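Local coordinates for protein nidogen (Mus musculus, PDB 1NPE) that is a basement-membrane glycoprotein (entactin) whose G3 YWTD beta-propeller domain probably binds laminin and so links it to other matrix components, at residues T150-D154 / G155-R159; W52-I55 / S56-S59. All coordinates share one frame; numbering follows the deposited sequence.

Contacts 1 and 2 are two beta hairpins on different blades of a propeller built from six four-stranded antiparallel sheets. Contact 2 comes first along the chain and joins the second and third strands, 49-54 and 59-64, of its blade. Contact 1 follows much later, between the third and fourth strands, 147-152 and 159-162, of another blade. They do not touch: their centres are 26 Å apart and their nearest atoms about 16 Å. Each lies within a low-density lipoprotein receptor class B repeat. They reverse the chain in two ways: contact 1 by a type I turn with a G1 bulge, contact 2 by a loop whose amides bond to the aspartate that ends the YWTD sequence.

Contact 1. Residues T150-D154 / G155-R159; sequences TSHMD and GTNRR
The His152 side chain passes across that of Thr156 where the chain turns back after strand 147-152. At the start of the His152 side chain, CB rests 3.4 Å from Thr156 O, the carbonyl that also accepts the His152 N-H in a nearly straight bond. CG comes next and passes near Thr156 OG1. His152 ND1 then comes to 2.7 Å from Thr156 OG1. Farther out, CE1 lies 2.9 Å from Asn157 OD1, while CD2 and NE2 run beneath the rest of that side chain. Asn157 CB sits over the imidazole, 3.8 Å from its centroid and only 4° off the normal, a CH-pi contact. The amide plane is tilted 40° from the ring. Thr156 CB carries OG1 between its backbone N and carbonyl carbon (chi1 70°), and there it has both Asp154 OD1, at 2.9 Å, and Asn157 OD1 as possible acceptors for one proton. Asp154 OD1 also takes the Thr156 N-H at 2.9 Å, closing an Asx turn. His152 O is gripped from opposite faces of its plane by Ser151 OG and Gly155 N. Farther from the turn, Thr150 and Arg159 exchange two backbone bonds, and Thr150 CG2 packs 3.6 Å from Arg159 CG and over one face of the guanidinium. Thr150 OG1 turns instead to Leu136 O on the neighbouring strand, and Arg158 reaches Glu149. With Gly155 at positive phi, this is a type I turn with a G1 bulge, joining the third and fourth strands of a propeller blade.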
loop_
_atom_site.group_PDB
_atom_site.type_symbol
_atom_site.label_atom_id
_atom_site.label_comp_id
_atom_site.label_asym_id
_atom_site.label_seq_id
_atom_site.Cartn_x
_atom_site.Cartn_y
_atom_site.Cartn_z
ATOM N N THR A 150 -15.821 -5.276 6.658
ATOM C CA THR A 150 -16.508 -6.153 5.738
ATOM C C THR A 150 -17.754 -5.455 5.222
ATOM O O THR A 150 -18.241 -4.495 5.818
ATOM C CB THR A 150 -16.916 -7.506 6.384
ATOM O OG1 THR A 150 -17.422 -8.375 5.369
ATOM C CG2 THR A 150 -18.007 -7.320 7.416
ATOM N N SER A 151 -18.238 -5.925 4.084
ATOM C CA SER A 151 -19.457 -5.401 3.488
ATOM C C SER A 151 -19.882 -6.401 2.435
ATOM O O SER A 151 -19.137 -7.337 2.122
ATOM C CB SER A 151 -19.217 -4.037 2.832
ATOM O OG SER A 151 -18.651 -4.174 1.535
ATOM N N HIS A 152 -21.096 -6.239 1.930
ATOM C CA HIS A 152 -21.571 -7.105 0.863
ATOM C C HIS A 152 -20.787 -6.612 -0.362
ATOM O O HIS A 152 -20.341 -5.466 -0.394
ATOM C CB HIS A 152 -23.076 -6.894 0.605
ATOM C CG HIS A 152 -23.983 -7.511 1.629
ATOM N ND1 HIS A 152 -25.338 -7.254 1.666
ATOM C CD2 HIS A 152 -23.744 -8.408 2.616
ATOM C CE1 HIS A 152 -25.896 -7.972 2.625
ATOM N NE2 HIS A 152 -24.950 -8.681 3.216
ATOM N N MET A 153 -20.610 -7.469 -1.359
ATOM C CA MET A 153 -19.907 -7.061 -2.567
ATOM C C MET A 153 -20.697 -6.005 -3.334
ATOM O O MET A 153 -20.120 -5.243 -4.113
ATOM C CB MET A 153 -19.602 -8.271 -3.451
ATOM C CG MET A 153 -18.384 -9.049 -2.967
ATOM S SD MET A 153 -18.207 -10.675 -3.689
ATOM C CE MET A 153 -17.764 -10.255 -5.317
ATOM N N ASP A 154 -22.002 -5.928 -3.061
ATOM C CA ASP A 154 -22.883 -4.953 -3.710
ATOM C C ASP A 154 -22.804 -3.547 -3.096
ATOM O O ASP A 154 -23.454 -2.618 -3.574
ATOM C CB ASP A 154 -24.343 -5.453 -3.751
ATOM C CG ASP A 154 -24.945 -5.686 -2.365
ATOM O OD1 ASP A 154 -24.638 -4.934 -1.423
ATOM O OD2 ASP A 154 -25.761 -6.618 -2.218
ATOM N N GLY A 155 -22.048 -3.409 -2.011
ATOM C CA GLY A 155 -21.897 -2.108 -1.379
ATOM C C GLY A 155 -22.719 -1.855 -0.132
ATOM O O GLY A 155 -22.556 -0.816 0.506
ATOM N N THR A 156 -23.621 -2.770 0.210
ATOM C CA THR A 156 -24.440 -2.601 1.405
ATOM C C THR A 156 -23.807 -3.314 2.597
ATOM O O THR A 156 -22.792 -4.009 2.464
ATOM C CB THR A 156 -25.886 -3.168 1.224
ATOM O OG1 THR A 156 -25.849 -4.603 1.171
ATOM C CG2 THR A 156 -26.532 -2.626 -0.053
ATOM N N ASN A 157 -24.396 -3.086 3.768
ATOM C CA ASN A 157 -23.977 -3.723 5.006
ATOM C C ASN A 157 -22.508 -3.584 5.421
ATOM O O ASN A 157 -21.877 -4.554 5.844
ATOM C CB ASN A 157 -24.393 -5.196 4.970
ATOM C CG ASN A 157 -25.899 -5.370 4.868
ATOM O OD1 ASN A 157 -26.467 -5.348 3.776
ATOM N ND2 ASN A 157 -26.556 -5.522 6.014
ATOM N N ARG A 158 -21.972 -2.374 5.301
ATOM C CA ARG A 158 -20.597 -2.121 5.700
ATOM C C ARG A 158 -20.528 -2.116 7.227
ATOM O O ARG A 158 -21.420 -1.586 7.892
ATOM C CB ARG A 158 -20.114 -0.777 5.161
ATOM C CG ARG A 158 -18.700 -0.437 5.585
ATOM C CD ARG A 158 -18.243 0.888 5.021
ATOM N NE ARG A 158 -16.891 1.206 5.460
ATOM C CZ ARG A 158 -16.259 2.345 5.193
ATOM N NH1 ARG A 158 -16.855 3.292 4.479
ATOM N NH2 ARG A 158 -15.022 2.531 5.639
ATOM N N ARG A 159 -19.484 -2.729 7.775
ATOM C CA ARG A 159 -19.307 -2.770 9.225
ATOM C C ARG A 159 -17.886 -3.158 9.603
ATOM O O ARG A 159 -17.180 -3.811 8.835
ATOM C CB ARG A 159 -20.303 -3.747 9.868
ATOM C CG ARG A 159 -20.127 -5.178 9.406
ATOM C CD ARG A 159 -21.271 -6.065 9.840
ATOM N NE ARG A 159 -21.050 -7.443 9.405
ATOM C CZ ARG A 159 -20.612 -8.423 10.193
ATOM N NH1 ARG A 159 -20.348 -8.189 11.475
ATOM N NH2 ARG A 159 -20.422 -9.635 9.693
#

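Contact 2. Residues W52-I55 / S56-S59; sequences WTDI and SEPS
Asp54 and Ser59 form an antiparallel hydrogen-bonded pair, their CA atoms 4.9 Å apart, where strand 49-54 ends and strand 59-64 begins. Asp54 N donates to Ser59 O at 2.6 Å, and Ser59 N returns the bond to Asp54 O at 2.7 Å. Between them residues 55-58 make a loop with a cis peptide before Pro58, whose CB comes 3.1 Å from Asp54 O. The Asp54 side chain folds over this loop. Asp54 CG is roughly opposite the backbone N (chi1 160°), which brings one carboxylate oxygen to each of two successive amides: OD2 accepts from Ser56 N at 2.9 Å and OD1 from Glu57 N at 3.1 Å. Both donors come from above the carboxylate plane, that of Ser56 the more steeply, 62° out of it. Ser59 OG lies 3.3 Å from Asp54 OD1. Outside the hairpin, Val37 N bonds OD2, while Lys36 NZ bonds Ser59 OG and pairs with Glu57, whose other oxygen meets Arg75. Lys36 pairs only weakly with Asp54; with Arg75 it probably offsets part of the like charge. These bonds should keep the buried carboxylate from rotating. Ile55, its CB pointing away from 56-59, packs on a neighbouring subunit's backbone. Asp54 closes the YWTD sequence that names this propeller family, and its bond to Ser56 N is an Asx turn at the reversal between the blade's second and third strands.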
loop_
_atom_site.group_PDB
_atom_site.type_symbol
_atom_site.label_atom_id
_atom_site.label_comp_id
_atom_site.label_asym_id
_atom_site.label_seq_id
_atom_site.Cartn_x
_atom_site.Cartn_y
_atom_site.Cartn_z
ATOM N N TRP A 52 -3.104 -7.073 -11.278
ATOM C CA TRP A 52 -2.169 -6.345 -10.416
ATOM C C TRP A 52 -2.398 -4.844 -10.361
ATOM O O TRP A 52 -3.081 -4.268 -11.208
ATOM C CB TRP A 52 -0.715 -6.583 -10.860
ATOM C CG TRP A 52 -0.363 -5.973 -12.208
ATOM C CD1 TRP A 52 -0.085 -4.659 -12.475
ATOM C CD2 TRP A 52 -0.283 -6.658 -13.462
ATOM N NE1 TRP A 52 0.152 -4.485 -13.817
ATOM C CE2 TRP A 52 0.038 -5.694 -14.446
ATOM C CE3 TRP A 52 -0.454 -7.994 -13.851
ATOM C CZ2 TRP A 52 0.189 -6.023 -15.793
ATOM C CZ3 TRP A 52 -0.304 -8.322 -15.194
ATOM C CH2 TRP A 52 0.014 -7.337 -16.149
ATOM N N THR A 53 -1.810 -4.222 -9.345
ATOM C CA THR A 53 -1.873 -2.780 -9.182
ATOM C C THR A 53 -0.433 -2.286 -9.209
ATOM O O THR A 53 0.477 -2.951 -8.705
ATOM C CB THR A 53 -2.526 -2.349 -7.849
ATOM O OG1 THR A 53 -1.679 -2.707 -6.748
ATOM C CG2 THR A 53 -3.891 -2.993 -7.690
ATOM N N ASP A 54 -0.240 -1.129 -9.825
ATOM C CA ASP A 54 1.066 -0.507 -9.956
ATOM C C ASP A 54 0.985 0.912 -9.397
ATOM O O ASP A 54 0.157 1.706 -9.844
ATOM C CB ASP A 54 1.455 -0.482 -11.438
ATOM C CG ASP A 54 2.520 0.548 -11.745
ATOM O OD1 ASP A 54 2.322 1.336 -12.690
ATOM O OD2 ASP A 54 3.547 0.567 -11.040
ATOM N N ILE A 55 1.821 1.217 -8.408
ATOM C CA ILE A 55 1.836 2.547 -7.792
ATOM C C ILE A 55 2.780 3.529 -8.485
ATOM O O ILE A 55 2.858 4.696 -8.099
ATOM C CB ILE A 55 2.260 2.489 -6.317
ATOM C CG1 ILE A 55 3.609 1.774 -6.198
ATOM C CG2 ILE A 55 1.176 1.839 -5.483
ATOM C CD1 ILE A 55 4.275 1.950 -4.863
ATOM N N SER A 56 3.518 3.038 -9.477
ATOM C CA SER A 56 4.479 3.849 -10.217
ATOM C C SER A 56 3.854 4.794 -11.251
ATOM O O SER A 56 4.098 6.001 -11.216
ATOM C CB SER A 56 5.520 2.939 -10.884
ATOM O OG SER A 56 6.486 3.684 -11.599
ATOM N N GLU A 57 3.042 4.253 -12.156
ATOM C CA GLU A 57 2.407 5.063 -13.192
ATOM C C GLU A 57 1.392 6.098 -12.685
ATOM O O GLU A 57 1.469 7.265 -13.073
ATOM C CB GLU A 57 1.802 4.182 -14.287
ATOM C CG GLU A 57 1.297 4.961 -15.495
ATOM C CD GLU A 57 0.834 4.071 -16.635
ATOM O OE1 GLU A 57 1.089 2.848 -16.596
ATOM O OE2 GLU A 57 0.218 4.601 -17.582
ATOM N N PRO A 58 0.380 5.683 -11.892
ATOM C CA PRO A 58 0.024 4.353 -11.389
ATOM C C PRO A 58 -0.939 3.656 -12.349
ATOM O O PRO A 58 -1.437 4.282 -13.286
ATOM C CB PRO A 58 -0.670 4.674 -10.067
ATOM C CG PRO A 58 -1.399 5.917 -10.390
ATOM C CD PRO A 58 -0.345 6.718 -11.132
ATOM N N SER A 59 -1.221 2.378 -12.107
ATOM C CA SER A 59 -2.129 1.637 -12.980
ATOM C C SER A 59 -2.570 0.282 -12.438
ATOM O O SER A 59 -2.073 -0.197 -11.424
ATOM C CB SER A 59 -1.490 1.427 -14.356
ATOM O OG SER A 59 -0.408 0.516 -14.277
#